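Side-chain contacts in 3-phosphoshikimate 1-carboxyvinyltransferase (Streptomyces sviceus, PDB 7M0O), which probably catalyses transfer of the enolpyruvyl group from phosphoenolpyruvate to the 5-hydroxyl of shikimate 3-phosphate, a late step in chorismate biosynthesis: residues 256-261 / 266-271; 295-300 / 311-316; 318-321 / 326-329; 331-336 / 370-375. One frame throughout, in Å; residues are numbered along the deposited sequence.

Contact 1 (256-261 / 266-271); sequences GFVDVL and AEVSVG
V258 and V268 touch where helix 257-263 of the EPSP synthase fold leads into strand 267-270, an edge strand of the antiparallel sheet 240-244, 274-278, 267-270. Residues 257-261 and 267-270 run roughly antiparallel (148°). CG2 of V258 lies 3.7 Å from CG1 of V268 and 4.0 Å from CG2 of V270, so a single helix methyl serves two alternate strand residues. V268 divides its own branches: CG1, anti to the backbone N (chi1 176°), meets the V258 methyl, while CG2 rests 3.5 Å from the carbonyl O of V258. Valine suits both places, since its short forked side chain packs closely here and is favoured in an extended strand; E267 and S269 leave the strand on the face away from the helix. Further out, F230 of helix 223-235 packs on V258 and L261, and V277 of strand 274-278 on V258 and V268. R262, in the last turn of the helix, forms a salt bridge with D259 and donates to the V268 carbonyl. The small A266 can sit close to the helix: its CB lies 3.5 Å from L261 O, and its N donates to that same oxygen at 3.1 Å, with an N-H...O angle of 151°.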
# COMPACT_ATOMS: atom_id res chain seq x y z
N GLY A 256 -7.59 -7.04 9.42
CA GLY A 256 -7.72 -7.68 10.73
C GLY A 256 -8.07 -6.73 11.87
O GLY A 256 -8.43 -7.19 12.96
N PHE A 257 -7.98 -5.42 11.65
CA PHE A 257 -8.45 -4.48 12.65
C PHE A 257 -9.92 -4.73 12.99
O PHE A 257 -10.35 -4.53 14.13
CB PHE A 257 -8.21 -3.05 12.17
CG PHE A 257 -8.71 -1.98 13.12
CD1 PHE A 257 -8.07 -1.75 14.33
CD2 PHE A 257 -9.82 -1.20 12.79
CE1 PHE A 257 -8.51 -0.77 15.19
CE2 PHE A 257 -10.28 -0.22 13.64
CZ PHE A 257 -9.63 0.00 14.85
N VAL A 258 -10.73 -5.19 12.02
CA VAL A 258 -12.16 -5.33 12.32
C VAL A 258 -12.42 -6.50 13.27
O VAL A 258 -13.45 -6.51 13.94
CB VAL A 258 -13.04 -5.47 11.06
CG1 VAL A 258 -12.84 -4.30 10.11
CG2 VAL A 258 -12.81 -6.81 10.35
N ASP A 259 -11.51 -7.47 13.34
CA ASP A 259 -11.65 -8.55 14.31
C ASP A 259 -11.48 -8.02 15.74
O ASP A 259 -12.11 -8.55 16.66
CB ASP A 259 -10.63 -9.65 14.01
CG ASP A 259 -10.86 -10.30 12.66
OD1 ASP A 259 -12.03 -10.51 12.30
OD2 ASP A 259 -9.86 -10.61 11.95
N VAL A 260 -10.67 -6.97 15.91
CA VAL A 260 -10.58 -6.27 17.19
C VAL A 260 -11.89 -5.56 17.51
O VAL A 260 -12.40 -5.63 18.64
CB VAL A 260 -9.40 -5.27 17.18
CG1 VAL A 260 -9.31 -4.54 18.52
CG2 VAL A 260 -8.07 -6.00 16.88
N LEU A 261 -12.46 -4.86 16.53
CA LEU A 261 -13.74 -4.20 16.76
C LEU A 261 -14.83 -5.20 17.15
O LEU A 261 -15.64 -4.92 18.04
CB LEU A 261 -14.17 -3.42 15.51
CG LEU A 261 -13.22 -2.29 15.09
CD1 LEU A 261 -13.75 -1.63 13.83
CD2 LEU A 261 -13.01 -1.26 16.22
N ALA A 266 -18.72 -4.71 18.50
CA ALA A 266 -19.33 -4.27 17.25
C ALA A 266 -19.82 -5.48 16.47
O ALA A 266 -19.32 -6.60 16.65
CB ALA A 266 -18.32 -3.47 16.42
N GLU A 267 -20.82 -5.26 15.61
CA GLU A 267 -21.29 -6.30 14.68
C GLU A 267 -20.43 -6.20 13.42
O GLU A 267 -20.48 -5.20 12.71
CB GLU A 267 -22.77 -6.12 14.37
CG GLU A 267 -23.70 -6.68 15.44
CD GLU A 267 -25.16 -6.25 15.25
OE1 GLU A 267 -25.49 -5.63 14.21
OE2 GLU A 267 -25.98 -6.54 16.15
N VAL A 268 -19.62 -7.23 13.17
CA VAL A 268 -18.68 -7.22 12.06
C VAL A 268 -18.99 -8.39 11.15
O VAL A 268 -18.94 -9.55 11.57
CB VAL A 268 -17.23 -7.31 12.54
CG1 VAL A 268 -16.28 -7.40 11.34
CG2 VAL A 268 -16.91 -6.11 13.42
N SER A 269 -19.26 -8.09 9.88
CA SER A 269 -19.53 -9.11 8.87
C SER A 269 -18.51 -8.96 7.75
O SER A 269 -18.52 -7.98 7.01
CB SER A 269 -20.96 -9.01 8.33
OG SER A 269 -21.24 -10.10 7.46
N VAL A 270 -17.61 -9.94 7.64
CA VAL A 270 -16.63 -9.98 6.56
C VAL A 270 -17.19 -10.92 5.50
O VAL A 270 -17.18 -12.15 5.67
CB VAL A 270 -15.25 -10.42 7.06
CG1 VAL A 270 -14.27 -10.47 5.89
CG2 VAL A 270 -14.76 -9.46 8.13
N GLY A 271 -17.71 -10.35 4.42
CA GLY A 271 -18.28 -11.12 3.34
C GLY A 271 -17.22 -11.50 2.33
O GLY A 271 -16.05 -11.13 2.44

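Contact 2 (295-300 / 311-316); sequences DTMPTL and VRIEDV
M297 and L300, one helical turn apart, both hold CG anti to the backbone N (chi1 175° and 178°), sending both side chains from helix 297-303 down onto strand 311-314. I313 meets M297 through CG2, 3.7 Å from M297 CG with the two side chains crossing at about a right angle, and L300 through CG1; its CD1, between the two, comes within 3.7 Å of the M297 carbonyl O. L300 slides past I313 in the opposite direction, its CD2 lying 3.7 Å from I313 CG1 and 3.8 Å from V311 CG1. V316 CG1 approaches M297 CG more loosely, at 4.4 Å. Branched residues at alternate strand positions give a close-set apolar face, and the methionine bends at chi2 and chi3, so that its CG packs on I313 while its CE methyl reaches the start of helix 326-336. An alanine in place of L300 would probably open a gap between helix and strand, leaving V311 CG1 and I313 CG1 without their partner. On the other strand face R312 NE bonds E314 OE2 at 2.8 Å, nearly in the guanidinium plane, and R312 also pairs with E349 and makes a cation-pi contact with W347. Just before the helix stands D295, predicted to be the proton acceptor. The whole is the helix-on-strand packing of a beta-alpha-beta unit, strand 286-289, helix 297-303 and strand 311-314, whose two strands lie parallel and adjacent.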
# COMPACT_ATOMS: atom_id res chain seq x y z
N ASP A 295 -0.06 -0.46 12.08
CA ASP A 295 -0.48 0.84 11.55
C ASP A 295 -1.87 1.25 12.05
O ASP A 295 -2.22 2.44 11.94
CB ASP A 295 -0.46 0.81 10.02
CG ASP A 295 0.97 0.89 9.44
OD1 ASP A 295 1.92 1.21 10.19
OD2 ASP A 295 1.16 0.63 8.24
N THR A 296 -2.67 0.31 12.55
CA THR A 296 -3.98 0.61 13.12
C THR A 296 -3.97 0.71 14.64
O THR A 296 -5.03 0.98 15.24
CB THR A 296 -5.05 -0.43 12.69
OG1 THR A 296 -4.79 -1.72 13.27
CG2 THR A 296 -5.10 -0.53 11.18
N MET A 297 -2.80 0.56 15.28
CA MET A 297 -2.73 0.84 16.71
C MET A 297 -3.28 2.22 17.06
O MET A 297 -4.05 2.32 18.03
CB MET A 297 -1.28 0.68 17.21
CG MET A 297 -1.10 1.08 18.69
SD MET A 297 -0.93 2.85 19.01
CE MET A 297 0.65 3.21 18.22
N PRO A 298 -2.96 3.31 16.33
CA PRO A 298 -3.55 4.61 16.71
C PRO A 298 -5.05 4.64 16.52
O PRO A 298 -5.73 5.34 17.28
CB PRO A 298 -2.83 5.62 15.79
CG PRO A 298 -1.48 4.91 15.45
CD PRO A 298 -1.88 3.45 15.34
N THR A 299 -5.58 3.90 15.55
CA THR A 299 -7.02 3.87 15.35
C THR A 299 -7.73 3.35 16.59
O THR A 299 -8.78 3.87 16.99
CB THR A 299 -7.37 3.02 14.12
OG1 THR A 299 -6.49 3.36 13.05
CG2 THR A 299 -8.81 3.27 13.70
N LEU A 300 -7.17 2.30 17.21
CA LEU A 300 -7.74 1.79 18.46
C LEU A 300 -7.50 2.75 19.62
O LEU A 300 -8.39 2.95 20.45
CB LEU A 300 -7.16 0.41 18.78
CG LEU A 300 -7.68 -0.18 20.10
CD1 LEU A 300 -9.20 -0.27 20.09
CD2 LEU A 300 -7.08 -1.56 20.42
N VAL A 311 -8.07 -0.36 27.78
CA VAL A 311 -7.66 -0.90 26.49
C VAL A 311 -6.15 -0.97 26.55
O VAL A 311 -5.47 0.06 26.66
CB VAL A 311 -8.15 -0.04 25.32
CG1 VAL A 311 -7.57 -0.55 24.02
CG2 VAL A 311 -9.69 -0.06 25.27
N ARG A 312 -5.60 -2.17 26.51
CA ARG A 312 -4.16 -2.36 26.55
C ARG A 312 -3.70 -2.91 25.21
O ARG A 312 -4.11 -4.00 24.81
CB ARG A 312 -3.76 -3.28 27.69
CG ARG A 312 -2.24 -3.41 27.86
CD ARG A 312 -1.90 -4.19 29.11
NE ARG A 312 -0.49 -4.59 29.20
CZ ARG A 312 0.40 -4.00 29.99
NH1 ARG A 312 0.03 -2.99 30.76
NH2 ARG A 312 1.65 -4.45 30.02
N ILE A 313 -2.83 -2.16 24.53
CA ILE A 313 -2.29 -2.55 23.22
C ILE A 313 -0.86 -3.04 23.43
O ILE A 313 -0.02 -2.30 23.94
CB ILE A 313 -2.35 -1.38 22.22
CG1 ILE A 313 -3.79 -0.89 22.05
CG2 ILE A 313 -1.79 -1.80 20.86
CD1 ILE A 313 -3.88 0.29 21.08
N GLU A 314 -0.58 -4.30 23.05
CA GLU A 314 0.67 -4.95 23.38
C GLU A 314 1.43 -5.34 22.12
O GLU A 314 0.85 -5.47 21.03
CB GLU A 314 0.44 -6.22 24.24
CG GLU A 314 0.01 -5.91 25.65
CD GLU A 314 -0.20 -7.14 26.50
OE1 GLU A 314 -0.30 -8.26 25.94
OE2 GLU A 314 -0.29 -6.98 27.73
N ASP A 315 2.75 -5.52 22.28
CA ASP A 315 3.64 -6.04 21.23
C ASP A 315 3.76 -5.05 20.07
O ASP A 315 3.83 -5.45 18.90
CB ASP A 315 3.17 -7.41 20.74
CG ASP A 315 4.32 -8.32 20.28
OD1 ASP A 315 5.50 -7.90 20.25
OD2 ASP A 315 4.02 -9.48 19.92
N VAL A 316 3.85 -3.75 20.39
CA VAL A 316 3.90 -2.72 19.36
C VAL A 316 5.19 -1.91 19.49
O VAL A 316 5.18 -0.69 19.33
CB VAL A 316 2.66 -1.81 19.40
CG1 VAL A 316 1.46 -2.55 18.80
CG2 VAL A 316 2.33 -1.35 20.84

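Contact 3 (318-321 / 326-329); sequences NTRV and RLEA. With PO4 (phosphate ion), chain B.
R320 and E328 form a salt bridge through one N-H alone, and the carboxylate takes it on its anti lone pair, the side turned from its other oxygen. The bond from NH2 to OE2 is nonetheless short and straight (2.8 Å, 172°) and lies in the guanidinium plane, with the carboxylate nearly coplanar. E328 reaches it by bending at chi2 (-66°), while the R320 chain runs out extended. L327 lies over a face of the same guanidinium, off toward its rim, with CD2 3.5 Å from NH1. An arginine suits this place because it can lay a flat face on leucine while its edge serves several acceptors: NH1 bonds the carbonyl of G344, NE that of P345, and NH2 also pairs with D325. A leucine here would probably leave E328 without its positive partner and the G344 and P345 carbonyls without these donors. Deeper in, the backbone closes the loop: R326 N donates to T319 O at 3.0 Å (159°). T319 OG1, bonded to the V316 carbonyl, rests 3.7 Å from L327 CB. R326 then leads its extended side chain away from the loop, its NE tied to D365. NH1 and NH2 converge on one phosphate oxygen, O2, at 2.9 and 2.8 Å, both from the guanidinium edge. R367 and H366 bond the same ion, which probably came from the crystallisation liquor. The arrangement is consistent with an anion pocket of the predicted phosphoenolpyruvate site, set at the start of helix 326-336.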
# COMPACT_ATOMS: atom_id res chain seq x y z
N ASN A 318 7.26 -1.83 17.26
CA ASN A 318 7.47 -1.30 15.92
C ASN A 318 6.87 0.09 15.75
O ASN A 318 7.35 0.86 14.91
CB ASN A 318 6.89 -2.27 14.86
CG ASN A 318 5.53 -2.86 15.25
OD1 ASN A 318 4.81 -2.30 16.08
ND2 ASN A 318 5.18 -4.00 14.65
N THR A 319 5.84 0.43 16.52
CA THR A 319 5.23 1.75 16.36
C THR A 319 6.13 2.87 16.86
O THR A 319 5.88 4.04 16.52
CB THR A 319 3.89 1.84 17.10
OG1 THR A 319 4.08 1.73 18.52
CG2 THR A 319 2.95 0.72 16.65
N ARG A 320 7.15 2.56 17.67
CA ARG A 320 8.01 3.59 18.23
C ARG A 320 9.05 4.08 17.24
O ARG A 320 9.57 5.18 17.40
CB ARG A 320 8.71 3.08 19.49
CG ARG A 320 7.83 3.01 20.73
CD ARG A 320 8.70 2.87 21.99
NE ARG A 320 7.94 2.69 23.22
CZ ARG A 320 7.51 3.67 24.00
NH1 ARG A 320 6.85 3.40 25.11
NH2 ARG A 320 7.73 4.94 23.66
N VAL A 321 9.34 3.29 16.21
CA VAL A 321 10.45 3.55 15.31
C VAL A 321 9.97 3.96 13.93
O VAL A 321 10.71 3.85 12.95
CB VAL A 321 11.39 2.34 15.26
CG1 VAL A 321 11.87 1.99 16.66
CG2 VAL A 321 10.67 1.14 14.65
N ARG A 326 4.90 6.68 17.52
CA ARG A 326 3.44 6.72 17.51
C ARG A 326 2.83 6.30 18.84
O ARG A 326 1.73 6.75 19.18
CB ARG A 326 2.87 5.83 16.41
CG ARG A 326 3.00 6.40 15.02
CD ARG A 326 2.45 5.46 13.97
NE ARG A 326 2.51 6.11 12.66
CZ ARG A 326 2.32 5.49 11.50
NH1 ARG A 326 2.08 4.19 11.44
NH2 ARG A 326 2.37 6.19 10.37
N LEU A 327 3.54 5.45 19.59
CA LEU A 327 3.11 5.11 20.94
C LEU A 327 3.13 6.35 21.82
O LEU A 327 2.12 6.69 22.45
CB LEU A 327 4.01 4.00 21.49
CG LEU A 327 3.49 3.14 22.65
CD1 LEU A 327 4.19 1.77 22.75
CD2 LEU A 327 3.63 3.89 23.97
N GLU A 328 4.24 7.09 21.82
CA GLU A 328 4.30 8.30 22.64
C GLU A 328 3.33 9.37 22.15
O GLU A 328 2.76 10.11 22.96
CB GLU A 328 5.72 8.86 22.67
CG GLU A 328 6.73 8.01 23.40
CD GLU A 328 6.47 7.91 24.90
OE1 GLU A 328 5.98 8.89 25.51
OE2 GLU A 328 6.75 6.84 25.47
N ALA A 329 3.16 9.49 20.83
CA ALA A 329 2.27 10.51 20.28
C ALA A 329 0.82 10.24 20.66
O ALA A 329 0.07 11.17 20.98
CB ALA A 329 2.42 10.59 18.76
P PO4 B . 2.50 4.05 7.19
O1 PO4 B . 2.57 2.59 6.84
O2 PO4 B . 1.89 4.15 8.57
O3 PO4 B . 1.67 4.76 6.16
O4 PO4 B . 3.92 4.57 7.18

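Contact 4 (331-336 / 370-375); sequences AENLRR and MSFAVT
Helices 326-336 and 366-375 of the inside-out alpha/beta barrel domain meet through F372, N333 and L334. With the nearest CA atoms, those of N333 and F372, 8.7 Å apart, the long aromatic side chain suits the place because it spans from one helix to the other and offers both a face and an edge. With CG anti to its own carbonyl carbon (chi1 -75°), F372 projects its ring toward the other helix. CB of N333 sits over one face in a CH-pi contact, 4.1 Å from the ring centroid and 29° off the normal. It leans toward the far rim of the ring, where it comes to 3.6 Å from CZ. L334 meets the ring differently: its CG lies near the ring plane at the edge, 4.1 Å from CE1, and the two side chains cross at about a right angle. Face and edge are thus used by successive residues of one helix. N333 can offer its methylene because its buried amide is occupied away from the ring: OD1 accepts from the backbone N of T361, and ND2 donates to the carbonyl of A329 one turn back. These bonds also fix the rotation of the amide. Along another side of the helix, R336 NH2 forms a salt bridge with E332 OE2 at 3.0 Å, the familiar i to i+4 pairing. Beyond the ring, S371 packs on P298, T299 and A302 of helix 297-303. The contact is thus inter-helix packing of the inside-out alpha/beta barrel, with the F372 ring inserted against N333 and L334.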
# COMPACT_ATOMS: atom_id res chain seq x y z
N ALA A 331 -0.13 8.58 23.41
CA ALA A 331 -0.22 8.87 24.83
C ALA A 331 -0.26 10.37 25.09
O ALA A 331 -1.06 10.86 25.90
CB ALA A 331 0.95 8.23 25.58
N GLU A 332 0.60 11.13 24.41
CA GLU A 332 0.65 12.56 24.66
C GLU A 332 -0.68 13.22 24.31
O GLU A 332 -1.18 14.06 25.06
CB GLU A 332 1.80 13.19 23.88
CG GLU A 332 2.00 14.67 24.20
CD GLU A 332 2.99 15.35 23.27
OE1 GLU A 332 3.56 14.68 22.38
OE2 GLU A 332 3.20 16.57 23.45
N ASN A 333 -1.28 12.82 23.19
CA ASN A 333 -2.51 13.47 22.76
C ASN A 333 -3.70 13.02 23.61
O ASN A 333 -4.58 13.83 23.93
CB ASN A 333 -2.73 13.19 21.27
CG ASN A 333 -1.90 14.12 20.39
OD1 ASN A 333 -2.07 15.35 20.43
ND2 ASN A 333 -0.98 13.55 19.62
N LEU A 334 -3.72 11.75 24.02
CA LEU A 334 -4.78 11.27 24.89
C LEU A 334 -4.73 11.98 26.24
O LEU A 334 -5.77 12.33 26.81
CB LEU A 334 -4.67 9.75 25.07
CG LEU A 334 -5.29 8.91 23.96
CD1 LEU A 334 -4.81 7.44 24.03
CD2 LEU A 334 -6.80 9.01 24.00
N ARG A 335 -3.52 12.24 26.74
CA ARG A 335 -3.38 12.93 28.02
C ARG A 335 -3.81 14.38 27.90
O ARG A 335 -4.40 14.93 28.84
CB ARG A 335 -1.94 12.83 28.50
CG ARG A 335 -1.57 11.46 29.06
CD ARG A 335 -0.05 11.30 29.18
NE ARG A 335 0.32 10.04 29.80
CZ ARG A 335 1.44 9.39 29.52
NH1 ARG A 335 2.30 9.89 28.63
NH2 ARG A 335 1.72 8.24 30.12
N ARG A 336 -3.52 15.01 26.77
CA ARG A 336 -3.98 16.38 26.54
C ARG A 336 -5.50 16.46 26.56
O ARG A 336 -6.07 17.48 26.97
CB ARG A 336 -3.42 16.90 25.22
CG ARG A 336 -3.60 18.40 25.01
CD ARG A 336 -2.83 18.88 23.79
NE ARG A 336 -1.42 18.55 23.91
CZ ARG A 336 -0.60 18.41 22.87
NH1 ARG A 336 -1.06 18.58 21.64
NH2 ARG A 336 0.67 18.11 23.07
N MET A 370 -5.66 11.20 11.34
CA MET A 370 -6.85 10.44 10.96
C MET A 370 -7.46 9.73 12.16
O MET A 370 -8.69 9.65 12.29
CB MET A 370 -6.51 9.47 9.83
CG MET A 370 -6.24 10.20 8.51
SD MET A 370 -6.07 9.16 7.04
CE MET A 370 -4.45 8.47 7.29
N SER A 371 -6.62 9.22 13.06
CA SER A 371 -7.15 8.51 14.23
C SER A 371 -7.94 9.44 15.15
O SER A 371 -9.06 9.10 15.54
CB SER A 371 -6.02 7.84 15.01
OG SER A 371 -5.44 6.81 14.25
N PHE A 372 -7.38 10.61 15.50
CA PHE A 372 -8.07 11.49 16.43
C PHE A 372 -9.22 12.25 15.79
O PHE A 372 -10.07 12.78 16.51
CB PHE A 372 -7.07 12.44 17.11
CG PHE A 372 -6.23 11.75 18.15
CD1 PHE A 372 -6.75 11.48 19.41
CD2 PHE A 372 -4.96 11.31 17.84
CE1 PHE A 372 -5.99 10.81 20.36
CE2 PHE A 372 -4.19 10.63 18.79
CZ PHE A 372 -4.70 10.38 20.05
N ALA A 373 -9.30 12.25 14.45
CA ALA A 373 -10.53 12.68 13.81
C ALA A 373 -11.70 11.81 14.26
O ALA A 373 -12.82 12.30 14.43
CB ALA A 373 -10.38 12.64 12.29
N VAL A 374 -11.48 10.50 14.43
CA VAL A 374 -12.57 9.65 14.90
C VAL A 374 -12.99 10.05 16.31
O VAL A 374 -14.19 10.08 16.63
CB VAL A 374 -12.17 8.16 14.83
CG1 VAL A 374 -13.36 7.31 15.24
CG2 VAL A 374 -11.70 7.77 13.44
N THR A 375 -12.02 10.36 17.17
CA THR A 375 -12.35 10.82 18.52
C THR A 375 -13.26 12.04 18.48
O THR A 375 -14.13 12.20 19.34
CB THR A 375 -11.06 11.17 19.27
OG1 THR A 375 -10.12 10.11 19.16
CG2 THR A 375 -11.36 11.42 20.74

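Overall arrangement
The four contacts follow one another along the chain, and none nests in or crosses another. Contact 1 closes the short connection between helix 257-263 and strand 267-270. Contact 2 then spans ten residues from helix 297-303 to strand 311-314, and the ring of F257 joins the two by packing on T296, T299 and L300. Contact 3 closes the loop leading from that strand into helix 326-336, against which the CE methyl of M297 packs from contact 2. Contact 4 uses the later part of the same helix and makes the longest closure, over 33 residues, to helix 366-375, which rests on helix 297-303. Helix 297-303 thus lies beside elements of all three other contacts.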